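Local coordinates for piwi domain-containing protein (Vanderwaltozyma polyspora, PDB 5THE), which is the C-terminal lobe of a budding-yeast Argonaute, crystallised with RNA, and probably binds guide RNA as other Argonautes do, at residues H9-K14 against T430-F435; A34-F39 against I251-L256; K47-S50 against K54-E57; I339-D344 against K356-S361; V424-I429 against Y467-C472. All blocks are in the same frame, centred on the assembly; numbering follows the deposited sequence.

Contact 1: H9-K14 against T430-F435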
# COMPACT_ATOMS: atom_id res chain seq x y z
N HIS A 9 1.98 -22.31 -16.94
CA HIS A 9 2.83 -23.46 -16.60
C HIS A 9 1.99 -24.68 -16.21
O HIS A 9 2.20 -25.79 -16.69
CB HIS A 9 3.78 -23.13 -15.44
CG HIS A 9 4.61 -21.91 -15.65
ND1 HIS A 9 5.38 -21.37 -14.65
CD2 HIS A 9 4.81 -21.13 -16.74
CE1 HIS A 9 6.02 -20.30 -15.10
NE2 HIS A 9 5.68 -20.14 -16.37
N ASP A 10 1.02 -24.45 -15.34
CA ASP A 10 0.29 -25.50 -14.65
C ASP A 10 -0.97 -24.85 -14.07
O ASP A 10 -1.28 -23.69 -14.37
CB ASP A 10 1.17 -26.14 -13.57
CG ASP A 10 1.56 -25.15 -12.46
OD1 ASP A 10 1.31 -23.94 -12.59
OD2 ASP A 10 2.13 -25.60 -11.45
N TYR A 11 -1.67 -25.60 -13.23
CA TYR A 11 -2.80 -25.11 -12.47
C TYR A 11 -2.51 -25.33 -10.99
O TYR A 11 -1.71 -26.20 -10.63
CB TYR A 11 -4.11 -25.83 -12.86
CG TYR A 11 -4.55 -25.52 -14.27
CD1 TYR A 11 -5.33 -24.41 -14.54
CD2 TYR A 11 -4.17 -26.33 -15.34
CE1 TYR A 11 -5.74 -24.11 -15.83
CE2 TYR A 11 -4.58 -26.05 -16.62
CZ TYR A 11 -5.36 -24.95 -16.86
OH TYR A 11 -5.75 -24.67 -18.14
N GLY A 12 -3.15 -24.56 -10.13
CA GLY A 12 -2.99 -24.77 -8.70
C GLY A 12 -3.70 -26.02 -8.22
O GLY A 12 -4.64 -26.54 -8.82
N THR A 13 -3.24 -26.51 -7.07
CA THR A 13 -3.76 -27.75 -6.49
C THR A 13 -4.19 -27.62 -5.04
O THR A 13 -4.93 -28.49 -4.57
CB THR A 13 -2.73 -28.89 -6.57
OG1 THR A 13 -1.64 -28.61 -5.69
CG2 THR A 13 -2.19 -29.09 -8.01
N LYS A 14 -3.73 -26.61 -4.32
CA LYS A 14 -3.90 -26.57 -2.88
C LYS A 14 -5.26 -25.98 -2.49
O LYS A 14 -5.92 -25.29 -3.27
CB LYS A 14 -2.78 -25.75 -2.24
CG LYS A 14 -1.43 -26.42 -2.41
CD LYS A 14 -0.33 -25.62 -1.75
CE LYS A 14 1.00 -26.35 -1.84
NZ LYS A 14 2.10 -25.55 -1.24
N THR A 430 -10.84 -18.74 -16.71
CA THR A 430 -9.51 -18.18 -16.95
C THR A 430 -8.95 -18.65 -18.28
O THR A 430 -9.51 -19.53 -18.95
CB THR A 430 -8.55 -18.61 -15.84
OG1 THR A 430 -8.58 -20.04 -15.78
CG2 THR A 430 -8.95 -18.01 -14.49
N SER A 431 -7.80 -18.10 -18.63
CA SER A 431 -7.16 -18.48 -19.87
C SER A 431 -6.50 -19.85 -19.74
O SER A 431 -5.88 -20.17 -18.72
CB SER A 431 -6.12 -17.44 -20.27
OG SER A 431 -5.44 -17.87 -21.42
N VAL A 432 -6.66 -20.68 -20.77
CA VAL A 432 -5.87 -21.91 -20.82
C VAL A 432 -4.43 -21.59 -21.18
O VAL A 432 -3.50 -21.99 -20.47
CB VAL A 432 -6.50 -22.92 -21.80
CG1 VAL A 432 -5.58 -24.14 -21.93
CG2 VAL A 432 -7.87 -23.36 -21.33
N ALA A 433 -4.21 -20.82 -22.26
CA ALA A 433 -2.86 -20.57 -22.75
C ALA A 433 -2.10 -19.60 -21.84
O ALA A 433 -0.89 -19.75 -21.64
CB ALA A 433 -2.89 -20.01 -24.18
N HIS A 434 -2.78 -18.61 -21.29
CA HIS A 434 -2.08 -17.63 -20.47
C HIS A 434 -2.19 -17.99 -18.99
O HIS A 434 -3.03 -18.79 -18.57
CB HIS A 434 -2.60 -16.23 -20.76
CG HIS A 434 -2.16 -15.71 -22.10
ND1 HIS A 434 -3.04 -15.25 -23.05
CD2 HIS A 434 -0.92 -15.62 -22.64
CE1 HIS A 434 -2.36 -14.87 -24.12
NE2 HIS A 434 -1.08 -15.08 -23.90
N PHE A 435 -1.30 -17.39 -18.20
CA PHE A 435 -1.07 -17.79 -16.82
C PHE A 435 -1.84 -16.82 -15.91
O PHE A 435 -1.28 -15.92 -15.30
CB PHE A 435 0.44 -17.77 -16.55
CG PHE A 435 0.86 -18.51 -15.29
CD1 PHE A 435 -0.07 -19.01 -14.41
CD2 PHE A 435 2.21 -18.70 -15.02
CE1 PHE A 435 0.34 -19.68 -13.27
CE2 PHE A 435 2.62 -19.37 -13.88
CZ PHE A 435 1.68 -19.85 -13.00
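The ring of Phe-435 meets the imidazole of His-9 edge-on, so that an exposed histidine covers a buried phenylalanine. The ring centroids of His-9 and Phe-435 are 4.7 Å apart and the planes stand at 51°, an edge-to-face pair. The CD2-CE2 edge of Phe-435 does the touching, CE2 closest. CE2 lies over one face of His-9, set toward the rim, and this atom of Phe-435 comes within 3.5 Å of ND1 of His-9. CG of Phe-435 is anti to its backbone N (chi1 -164°), which sends the ring across to the 9-14 segment. The imidazole is also held by its nitrogens: ND1 bonds to the carbonyl of Ser-463 and NE2 to the carboxylate of Glu-6. Asp-10 approaches the far end of the same phenyl ring, with OD1 4.1 Å from CZ of Phe-435. That OD1 is hydrogen-bonded to Ser-465. Further along, the hydroxyl OH of Tyr-11 rests 3.8 Å from CG1 of Val-432. Within 430-435, the backbone N of His-434 donates to OG of Ser-431 at 2.8 Å. This bond closes an ST motif. The contact packs the N-terminal segment before strand 16-22 against the ST-motif turn that leads into strand 435-440 of the Piwi domain.

Contact 2: A34-F39 against I251-L256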
# COMPACT_ATOMS: atom_id res chain seq x y z
N ALA A 34 -5.25 -18.98 5.14
CA ALA A 34 -4.62 -17.73 5.49
C ALA A 34 -3.21 -18.00 6.01
O ALA A 34 -2.94 -19.07 6.54
CB ALA A 34 -5.42 -17.00 6.56
N PRO A 35 -2.30 -17.04 5.87
CA PRO A 35 -1.03 -17.15 6.59
C PRO A 35 -1.25 -16.88 8.06
O PRO A 35 -2.29 -16.37 8.49
CB PRO A 35 -0.15 -16.07 5.96
CG PRO A 35 -1.15 -15.01 5.51
CD PRO A 35 -2.38 -15.80 5.07
N VAL A 36 -0.24 -17.20 8.85
CA VAL A 36 -0.22 -16.82 10.25
C VAL A 36 0.08 -15.33 10.33
O VAL A 36 1.13 -14.87 9.86
CB VAL A 36 0.81 -17.64 11.03
CG1 VAL A 36 0.84 -17.20 12.47
CG2 VAL A 36 0.50 -19.12 10.91
N VAL A 37 -0.83 -14.56 10.92
CA VAL A 37 -0.57 -13.14 11.14
C VAL A 37 0.24 -13.00 12.42
O VAL A 37 -0.11 -13.57 13.45
CB VAL A 37 -1.87 -12.33 11.20
CG1 VAL A 37 -1.56 -10.87 11.54
CG2 VAL A 37 -2.63 -12.42 9.87
N GLN A 38 1.32 -12.23 12.36
CA GLN A 38 2.26 -12.11 13.46
C GLN A 38 2.11 -10.74 14.12
O GLN A 38 2.21 -9.72 13.45
CB GLN A 38 3.70 -12.28 12.97
CG GLN A 38 4.74 -12.09 14.05
CD GLN A 38 4.80 -13.28 14.99
OE1 GLN A 38 5.06 -14.39 14.56
NE2 GLN A 38 4.53 -13.06 16.27
N PHE A 39 1.89 -10.73 15.44
CA PHE A 39 1.97 -9.53 16.26
C PHE A 39 3.26 -9.57 17.08
O PHE A 39 4.10 -10.47 16.90
CB PHE A 39 0.73 -9.40 17.15
CG PHE A 39 -0.56 -9.63 16.41
CD1 PHE A 39 -1.04 -8.70 15.51
CD2 PHE A 39 -1.28 -10.80 16.61
CE1 PHE A 39 -2.23 -8.93 14.82
CE2 PHE A 39 -2.46 -11.04 15.92
CZ PHE A 39 -2.93 -10.09 15.03
N ILE A 251 7.31 -16.08 10.58
CA ILE A 251 8.59 -16.47 9.99
C ILE A 251 8.40 -17.63 9.02
O ILE A 251 8.96 -17.63 7.91
CB ILE A 251 9.59 -16.83 11.10
CG1 ILE A 251 10.11 -15.54 11.75
CG2 ILE A 251 10.71 -17.75 10.57
CD1 ILE A 251 11.13 -15.77 12.85
N GLU A 252 7.63 -18.64 9.42
CA GLU A 252 7.37 -19.77 8.53
C GLU A 252 6.79 -19.31 7.20
O GLU A 252 7.24 -19.72 6.13
CB GLU A 252 6.44 -20.77 9.23
CG GLU A 252 6.31 -22.13 8.57
CD GLU A 252 7.65 -22.79 8.27
OE1 GLU A 252 7.74 -23.50 7.25
OE2 GLU A 252 8.62 -22.60 9.04
N ASN A 253 5.78 -18.42 7.25
CA ASN A 253 5.17 -17.92 6.03
C ASN A 253 6.15 -17.08 5.21
O ASN A 253 6.14 -17.14 3.97
CB ASN A 253 3.92 -17.09 6.37
CG ASN A 253 2.77 -17.95 6.87
OD1 ASN A 253 2.34 -17.80 8.01
ND2 ASN A 253 2.26 -18.82 6.02
N ASN A 254 7.00 -16.29 5.86
CA ASN A 254 7.91 -15.44 5.10
C ASN A 254 8.95 -16.23 4.32
O ASN A 254 9.52 -15.70 3.35
CB ASN A 254 8.61 -14.44 6.03
CG ASN A 254 7.68 -13.35 6.52
OD1 ASN A 254 6.74 -12.95 5.82
ND2 ASN A 254 7.93 -12.86 7.73
N LYS A 255 9.20 -17.49 4.70
CA LYS A 255 10.14 -18.32 3.95
C LYS A 255 9.74 -18.43 2.49
O LYS A 255 10.61 -18.52 1.61
CB LYS A 255 10.21 -19.73 4.57
CG LYS A 255 10.88 -19.75 5.93
CD LYS A 255 10.84 -21.11 6.55
CE LYS A 255 11.62 -21.14 7.85
NZ LYS A 255 11.30 -22.35 8.65
N LEU A 256 8.44 -18.39 2.21
CA LEU A 256 7.96 -18.41 0.84
C LEU A 256 8.60 -17.31 0.00
O LEU A 256 8.80 -17.48 -1.20
CB LEU A 256 6.44 -18.26 0.84
CG LEU A 256 5.72 -18.87 -0.36
CD1 LEU A 256 5.84 -20.38 -0.34
CD2 LEU A 256 4.28 -18.42 -0.33
O HOH W 1 7.22 -15.33 13.28
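The backbone of 34-39 runs past the short helix 251-254, and the two come nearest at Pro-35 and Asn-253, whose CA atoms are 6.3 Å apart. Asn-253 carries the direct contact. OD1 of Asn-253 accepts a hydrogen bond from the backbone N of Val-36, 2.8 Å long, with an angle of 149° at the hydrogen. The donor sits above the carbonyl plane of the side-chain amide, 41° out of it. CG of Asn-253 is anti to its own carbonyl carbon (chi1 -71°), and from there the amide reaches the backbone at Val-36. The same oxygen is bonded to OG of Ser-250, so two donors grip it. Pro-35 packs on the amide, its CB 3.6 Å from CG of Asn-253. CB of Val-36 lies 3.4 Å from OD1 of Asn-253.

The contact sits beside a small antiparallel sheet in which strand 37-38 is flanked by strands 43-44 and 248-249. Helix 251-254 follows the last of these strands after one residue, Ser-250.

A water forms the second link. It donates to OE1 of Gln-38 at 2.7 Å and accepts from the backbone N of Ile-251, in the first turn of the helix, at 2.8 Å. The other end of the Gln-38 amide turns back on its own segment, where NE2 donates to O of Phe-39 at 2.7 Å in a nearly straight bond.

Contact 3: K47-S50 against K54-E57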
# COMPACT_ATOMS: atom_id res chain seq x y z
N LYS A 47 -8.16 -20.90 11.64
CA LYS A 47 -8.28 -22.34 11.47
C LYS A 47 -9.73 -22.68 11.14
O LYS A 47 -10.66 -22.16 11.77
CB LYS A 47 -7.80 -23.10 12.73
CG LYS A 47 -6.31 -22.93 12.97
CD LYS A 47 -5.79 -23.86 14.05
CE LYS A 47 -4.28 -23.67 14.24
NZ LYS A 47 -3.80 -24.48 15.39
N ASP A 48 -9.90 -23.54 10.14
CA ASP A 48 -11.22 -23.88 9.63
C ASP A 48 -12.14 -24.40 10.73
O ASP A 48 -11.72 -25.18 11.60
CB ASP A 48 -11.10 -24.94 8.54
CG ASP A 48 -10.58 -24.42 7.23
OD1 ASP A 48 -10.68 -23.20 6.95
OD2 ASP A 48 -10.09 -25.26 6.45
N LYS A 49 -13.40 -23.99 10.67
CA LYS A 49 -14.47 -24.58 11.46
C LYS A 49 -15.74 -24.63 10.63
O LYS A 49 -15.84 -24.01 9.56
CB LYS A 49 -14.75 -23.81 12.77
CG LYS A 49 -13.57 -23.91 13.76
CD LYS A 49 -13.90 -23.32 15.14
CE LYS A 49 -12.68 -23.43 16.06
NZ LYS A 49 -12.99 -23.24 17.51
N SER A 50 -16.71 -25.39 11.13
CA SER A 50 -18.01 -25.46 10.51
C SER A 50 -18.65 -24.08 10.45
O SER A 50 -18.51 -23.26 11.37
CB SER A 50 -18.92 -26.41 11.28
OG SER A 50 -20.26 -26.17 10.89
N LYS A 54 -20.34 -18.01 12.85
CA LYS A 54 -19.62 -16.85 12.34
C LYS A 54 -18.12 -16.92 12.62
O LYS A 54 -17.43 -15.90 12.56
CB LYS A 54 -20.21 -15.54 12.88
CG LYS A 54 -21.63 -15.21 12.37
CD LYS A 54 -22.11 -13.88 12.97
CE LYS A 54 -23.55 -13.56 12.62
NZ LYS A 54 -23.72 -13.21 11.19
N HIS A 55 -17.60 -18.10 12.93
CA HIS A 55 -16.15 -18.25 13.02
C HIS A 55 -15.48 -17.76 11.75
O HIS A 55 -14.42 -17.12 11.80
CB HIS A 55 -15.80 -19.71 13.31
CG HIS A 55 -14.32 -19.97 13.43
ND1 HIS A 55 -13.58 -19.56 14.52
CD2 HIS A 55 -13.46 -20.60 12.60
CE1 HIS A 55 -12.32 -19.93 14.35
NE2 HIS A 55 -12.22 -20.56 13.20
N GLU A 56 -16.12 -17.99 10.59
CA GLU A 56 -15.51 -17.67 9.31
C GLU A 56 -15.26 -16.18 9.13
O GLU A 56 -14.37 -15.79 8.37
CB GLU A 56 -16.39 -18.20 8.17
CG GLU A 56 -17.73 -17.49 8.06
CD GLU A 56 -18.76 -17.95 9.07
OE1 GLU A 56 -18.46 -18.90 9.84
OE2 GLU A 56 -19.86 -17.36 9.10
N GLU A 57 -16.03 -15.32 9.80
CA GLU A 57 -15.87 -13.89 9.56
C GLU A 57 -14.57 -13.36 10.12
O GLU A 57 -14.24 -12.20 9.86
CB GLU A 57 -17.05 -13.12 10.15
CG GLU A 57 -18.37 -13.68 9.68
CD GLU A 57 -19.54 -12.77 10.00
OE1 GLU A 57 -20.66 -13.07 9.52
OE2 GLU A 57 -19.35 -11.78 10.72
O HOH W 2 -18.98 -20.61 11.92
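One direct hydrogen bond joins the segments: NE2 of His-55 donates to the backbone O of Lys-47 at 2.7 Å. The oxygen lies near the imidazole plane. NE2 is almost in line with the Lys-47 carbonyl, but the N-H is bent, 147° at the hydrogen. The His-55 ring is thus held at its edge. In the same segment, OD2 of Asp-48 is bonded to ND2 of Asn-405.

Nonpolar contact covers one face of that ring. The extended chain of Lys-49 crosses over it, and CD sits 3.6 Å above the ring centroid of His-55, almost exactly on the normal, as a CH-pi contact. CB of Lys-49 touches CD2 of His-55 at 3.5 Å. Tyr-46 meets the same imidazole with its ring.

A water makes the third link. It donates to O of Ser-50 and to OE1 of Glu-56, and accepts from the backbone N of His-55.

The bond to Lys-47 requires a proton on NE2 of His-55. The ammonium of Lys-49 lies nearby, NZ 4.8 Å from ND1 of His-55, and would tend to disfavour a second proton on the ring.

Contact 4: I339-D344 against K356-S361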
# COMPACT_ATOMS: atom_id res chain seq x y z
N ILE A 339 13.60 -10.92 -7.98
CA ILE A 339 12.73 -9.75 -8.00
C ILE A 339 11.32 -10.19 -8.39
O ILE A 339 11.14 -10.95 -9.36
CB ILE A 339 13.26 -8.68 -8.98
CG1 ILE A 339 14.67 -8.23 -8.55
CG2 ILE A 339 12.35 -7.49 -9.04
CD1 ILE A 339 15.28 -7.21 -9.51
N MET A 340 10.33 -9.72 -7.64
CA MET A 340 8.92 -9.97 -7.91
C MET A 340 8.26 -8.63 -8.18
O MET A 340 8.24 -7.76 -7.31
CB MET A 340 8.27 -10.66 -6.71
CG MET A 340 6.81 -11.00 -6.87
SD MET A 340 6.59 -12.71 -7.39
CE MET A 340 7.60 -13.55 -6.16
N TYR A 341 7.71 -8.46 -9.39
CA TYR A 341 7.24 -7.17 -9.89
C TYR A 341 5.72 -7.21 -10.10
O TYR A 341 5.23 -7.81 -11.06
CB TYR A 341 7.97 -6.83 -11.18
CG TYR A 341 7.50 -5.57 -11.86
CD1 TYR A 341 7.44 -4.37 -11.17
CD2 TYR A 341 7.12 -5.58 -13.20
CE1 TYR A 341 7.00 -3.20 -11.79
CE2 TYR A 341 6.69 -4.43 -13.84
CZ TYR A 341 6.64 -3.24 -13.13
OH TYR A 341 6.22 -2.08 -13.76
N PHE A 342 4.98 -6.57 -9.19
CA PHE A 342 3.53 -6.52 -9.30
C PHE A 342 3.14 -5.25 -10.04
O PHE A 342 3.49 -4.15 -9.62
CB PHE A 342 2.85 -6.52 -7.93
CG PHE A 342 2.82 -7.87 -7.29
CD1 PHE A 342 1.75 -8.73 -7.52
CD2 PHE A 342 3.84 -8.27 -6.47
CE1 PHE A 342 1.71 -9.98 -6.93
CE2 PHE A 342 3.80 -9.53 -5.87
CZ PHE A 342 2.74 -10.38 -6.11
N ARG A 343 2.41 -5.41 -11.14
CA ARG A 343 2.06 -4.28 -11.99
C ARG A 343 0.55 -4.06 -11.94
O ARG A 343 -0.22 -4.94 -12.32
CB ARG A 343 2.52 -4.51 -13.42
CG ARG A 343 2.04 -3.44 -14.37
CD ARG A 343 2.55 -2.07 -14.00
NE ARG A 343 2.74 -1.31 -15.22
CZ ARG A 343 1.81 -0.52 -15.75
NH1 ARG A 343 0.66 -0.36 -15.12
NH2 ARG A 343 2.05 0.13 -16.88
N ASP A 344 0.14 -2.88 -11.47
CA ASP A 344 -1.27 -2.53 -11.39
C ASP A 344 -1.58 -1.41 -12.38
O ASP A 344 -0.69 -0.68 -12.83
CB ASP A 344 -1.65 -2.07 -9.97
CG ASP A 344 -3.14 -2.00 -9.77
OD1 ASP A 344 -3.62 -1.13 -9.03
OD2 ASP A 344 -3.84 -2.84 -10.38
N LYS A 356 7.73 -6.33 -22.77
CA LYS A 356 8.76 -5.92 -23.72
C LYS A 356 9.41 -4.61 -23.31
O LYS A 356 10.57 -4.36 -23.66
CB LYS A 356 8.17 -5.78 -25.13
CG LYS A 356 8.08 -7.09 -25.90
CD LYS A 356 7.33 -6.91 -27.22
CE LYS A 356 7.53 -8.12 -28.15
NZ LYS A 356 6.99 -9.39 -27.59
N ILE A 357 8.70 -3.76 -22.57
CA ILE A 357 9.21 -2.45 -22.18
C ILE A 357 9.58 -2.43 -20.71
O ILE A 357 10.72 -2.10 -20.36
CB ILE A 357 8.20 -1.33 -22.51
CG1 ILE A 357 7.83 -1.35 -23.99
CG2 ILE A 357 8.78 0.03 -22.07
CD1 ILE A 357 9.03 -1.20 -24.89
N GLU A 358 8.63 -2.72 -19.82
CA GLU A 358 8.85 -2.51 -18.40
C GLU A 358 9.74 -3.59 -17.80
O GLU A 358 10.69 -3.28 -17.09
CB GLU A 358 7.51 -2.44 -17.66
CG GLU A 358 6.65 -1.25 -18.05
CD GLU A 358 5.30 -1.20 -17.32
OE1 GLU A 358 4.39 -0.50 -17.81
OE2 GLU A 358 5.16 -1.86 -16.26
N VAL A 359 9.46 -4.87 -18.07
CA VAL A 359 10.34 -5.91 -17.53
C VAL A 359 11.75 -5.76 -18.09
O VAL A 359 12.74 -5.82 -17.35
CB VAL A 359 9.77 -7.32 -17.80
CG1 VAL A 359 10.76 -8.40 -17.34
CG2 VAL A 359 8.44 -7.51 -17.11
N LYS A 360 11.87 -5.51 -19.40
CA LYS A 360 13.17 -5.23 -20.00
C LYS A 360 13.84 -4.02 -19.36
O LYS A 360 15.05 -4.02 -19.12
CB LYS A 360 13.03 -4.99 -21.51
CG LYS A 360 14.34 -4.60 -22.21
CD LYS A 360 14.13 -4.27 -23.69
CE LYS A 360 15.33 -3.52 -24.25
NZ LYS A 360 15.40 -3.54 -25.73
N SER A 361 13.06 -2.97 -19.07
CA SER A 361 13.64 -1.81 -18.41
C SER A 361 14.18 -2.18 -17.03
O SER A 361 15.25 -1.70 -16.63
CB SER A 361 12.60 -0.70 -18.30
OG SER A 361 13.11 0.36 -17.51
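This contact joins strand 339-344 to helix 351-373 in the beta-alpha-beta unit that strand 383-389 completes, within the Piwi domain. Its centre is the carboxylate of Glu-358, on the helix, which meets two side chains from the strand. Arg-343 grips it side-on. NE of Arg-343 donates to OE2 of Glu-358 at 2.7 Å, and NH2 of Arg-343 donates to OE1 of Glu-358 at 2.6 Å. Guanidinium and carboxylate are nearly coplanar, 4° apart, which lets both N-H groups point at the syn lone pairs. Tyr-341 comes from another direction. OH of Tyr-341 donates to OE2 of Glu-358 at 2.7 Å, on the anti side and 33° out of the carboxylate plane. OE2 therefore takes two donors within the contact. Tyr-341 and Arg-343, two apart in the strand, leave it on the same side. With CG opposite the backbone N (chi1 173°), the arginine chain heads for the helix.

All three residues are buried, and Glu-358 and Arg-343 have further bonds. OE1 of Glu-358 also accepts from the backbone N of Ile-313, and NH2 of Arg-343 also donates to the carbonyl of Glu-311. NH1 of Arg-343 makes a bent bond to O of Asp-344, 2.7 Å long; with a second one to the carbonyl of Gly-345 it would limit rotation of the guanidinium. Together these bonds tie a central strand to the helix packed on it, an arrangement of the RNase H-like fold of Piwi domains.

Contact 5: V424-I429 against Y467-C472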
# COMPACT_ATOMS: atom_id res chain seq x y z
N VAL A 424 -9.71 -19.14 -4.72
CA VAL A 424 -8.97 -19.06 -5.97
C VAL A 424 -9.78 -19.76 -7.04
O VAL A 424 -10.33 -20.85 -6.81
CB VAL A 424 -7.58 -19.72 -5.87
CG1 VAL A 424 -6.78 -19.46 -7.17
CG2 VAL A 424 -6.83 -19.21 -4.67
N VAL A 425 -9.83 -19.15 -8.22
CA VAL A 425 -10.39 -19.77 -9.40
C VAL A 425 -9.33 -19.63 -10.49
O VAL A 425 -8.98 -18.50 -10.87
CB VAL A 425 -11.72 -19.13 -9.83
CG1 VAL A 425 -12.20 -19.70 -11.17
CG2 VAL A 425 -12.78 -19.36 -8.76
N ASP A 426 -8.75 -20.75 -10.93
CA ASP A 426 -7.85 -20.68 -12.08
C ASP A 426 -8.25 -21.68 -13.15
O ASP A 426 -7.42 -22.05 -13.99
CB ASP A 426 -6.38 -20.85 -11.65
CG ASP A 426 -6.05 -22.24 -11.08
OD1 ASP A 426 -6.95 -23.08 -10.84
OD2 ASP A 426 -4.85 -22.50 -10.86
N ARG A 427 -9.51 -22.12 -13.16
CA ARG A 427 -10.03 -22.98 -14.21
C ARG A 427 -11.38 -22.45 -14.66
O ARG A 427 -12.07 -21.75 -13.93
CB ARG A 427 -10.16 -24.43 -13.72
CG ARG A 427 -8.82 -25.12 -13.55
CD ARG A 427 -9.05 -26.53 -13.20
NE ARG A 427 -7.82 -27.22 -12.80
CZ ARG A 427 -7.06 -27.91 -13.63
NH1 ARG A 427 -7.38 -27.98 -14.92
NH2 ARG A 427 -5.97 -28.52 -13.17
N GLY A 428 -11.74 -22.79 -15.90
CA GLY A 428 -13.08 -22.51 -16.41
C GLY A 428 -13.26 -21.11 -16.95
O GLY A 428 -13.57 -20.93 -18.13
N ILE A 429 -13.10 -20.09 -16.11
CA ILE A 429 -13.28 -18.72 -16.56
C ILE A 429 -11.96 -18.04 -16.87
O ILE A 429 -11.95 -16.87 -17.27
CB ILE A 429 -14.08 -17.89 -15.55
CG1 ILE A 429 -13.38 -17.90 -14.19
CG2 ILE A 429 -15.52 -18.43 -15.44
CD1 ILE A 429 -13.93 -16.86 -13.21
N TYR A 467 2.66 -21.78 -5.88
CA TYR A 467 3.58 -20.82 -5.30
C TYR A 467 3.09 -19.38 -5.53
O TYR A 467 3.00 -18.58 -4.59
CB TYR A 467 4.97 -21.02 -5.90
CG TYR A 467 5.97 -19.95 -5.50
CD1 TYR A 467 6.49 -19.91 -4.22
CD2 TYR A 467 6.36 -18.96 -6.40
CE1 TYR A 467 7.38 -18.94 -3.83
CE2 TYR A 467 7.26 -17.98 -6.02
CZ TYR A 467 7.78 -17.99 -4.73
OH TYR A 467 8.66 -17.02 -4.30
N LEU A 468 2.73 -19.06 -6.77
CA LEU A 468 2.29 -17.69 -7.06
C LEU A 468 0.99 -17.37 -6.35
O LEU A 468 0.79 -16.25 -5.87
CB LEU A 468 2.15 -17.47 -8.56
CG LEU A 468 3.44 -17.47 -9.38
CD1 LEU A 468 3.11 -17.04 -10.80
CD2 LEU A 468 4.48 -16.56 -8.76
N GLN A 469 0.07 -18.34 -6.28
CA GLN A 469 -1.21 -18.05 -5.64
C GLN A 469 -1.05 -17.90 -4.14
O GLN A 469 -1.75 -17.10 -3.52
CB GLN A 469 -2.24 -19.14 -5.97
CG GLN A 469 -2.67 -19.06 -7.44
CD GLN A 469 -3.36 -20.32 -7.95
OE1 GLN A 469 -3.71 -21.20 -7.20
NE2 GLN A 469 -3.54 -20.40 -9.25
N GLU A 470 -0.11 -18.64 -3.55
CA GLU A 470 0.09 -18.50 -2.12
C GLU A 470 0.72 -17.15 -1.79
O GLU A 470 0.31 -16.48 -0.84
CB GLU A 470 0.96 -19.66 -1.60
CG GLU A 470 1.03 -19.73 -0.08
CD GLU A 470 1.82 -20.91 0.43
OE1 GLU A 470 2.32 -21.71 -0.38
OE2 GLU A 470 1.93 -21.02 1.66
N ILE A 471 1.72 -16.75 -2.58
CA ILE A 471 2.35 -15.44 -2.43
C ILE A 471 1.33 -14.32 -2.56
O ILE A 471 1.26 -13.40 -1.73
CB ILE A 471 3.47 -15.28 -3.47
CG1 ILE A 471 4.71 -16.04 -3.03
CG2 ILE A 471 3.76 -13.82 -3.76
CD1 ILE A 471 5.81 -15.72 -3.93
N CYS A 472 0.56 -14.34 -3.65
CA CYS A 472 -0.44 -13.30 -3.88
C CYS A 472 -1.40 -13.23 -2.71
O CYS A 472 -1.63 -12.15 -2.15
CB CYS A 472 -1.19 -13.58 -5.17
SG CYS A 472 -0.17 -13.23 -6.61
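Gln-469 meets Asp-426 through one hydrogen bond, NE2 of Gln-469 to OD2 of Asp-426 at 3.0 Å, with an angle of 164° at the hydrogen. The acceptor lies in the plane of the Gln-469 amide. Seen from Asp-426, however, the donor comes from above the carboxylate, 46° out of its plane. The amide and carboxylate planes are steeply inclined to each other. Val-424 packs on the same amide, with CG1 3.5 Å from OE1 of Gln-469 and 3.6 Å from its CD. The extended chain of Gln-469 carries the amide from the helix to the strand end. In Asp-426, CG stands between the backbone N and the carbonyl carbon (chi1 66°), and this turns the carboxylate toward the helix.

The second shell holds both polar ends. Arg-30, on strand 25-31, reaches the pair with NH2, which forms a salt bridge with OD1 of Asp-426 and a hydrogen bond to OE1 of Gln-469. OD2 of Asp-426 also accepts from the backbone N of Gly-12. Phe-437 of strand 435-440 touches the side chains of Asp-426 and Gln-469.

Helix 465-475 is in this way joined to the end of strand 423-425 and to the N-terminal part of the chain. Asp-426 is buried, but an arginine, an amide and a backbone N-H all serve its oxygens. Such surroundings would be expected to stabilise its negative charge.

Contacts 4 and 5 are buried, contact 2 is partly buried, and contacts 1 and 3 lie at the surface. The buried pair rest on carboxylates, but contact 4 has its salt bridge between the two segments while contact 5 draws its arginine from outside. Contact 1 relies on rings, contact 3 on a histidine, and contact 2 on an asparagine; contacts 2 and 3 each add a water bridge. Helix 465-475 links several of them. Its 467-472 segment packs on Met-340 and Phe-342 of contact 4, and on Leu-256 of contact 2. Contacts 1 and 5 adjoin, with Tyr-11 packed on Asp-426 and Arg-427. Contact 3 stands apart, touching none of the others.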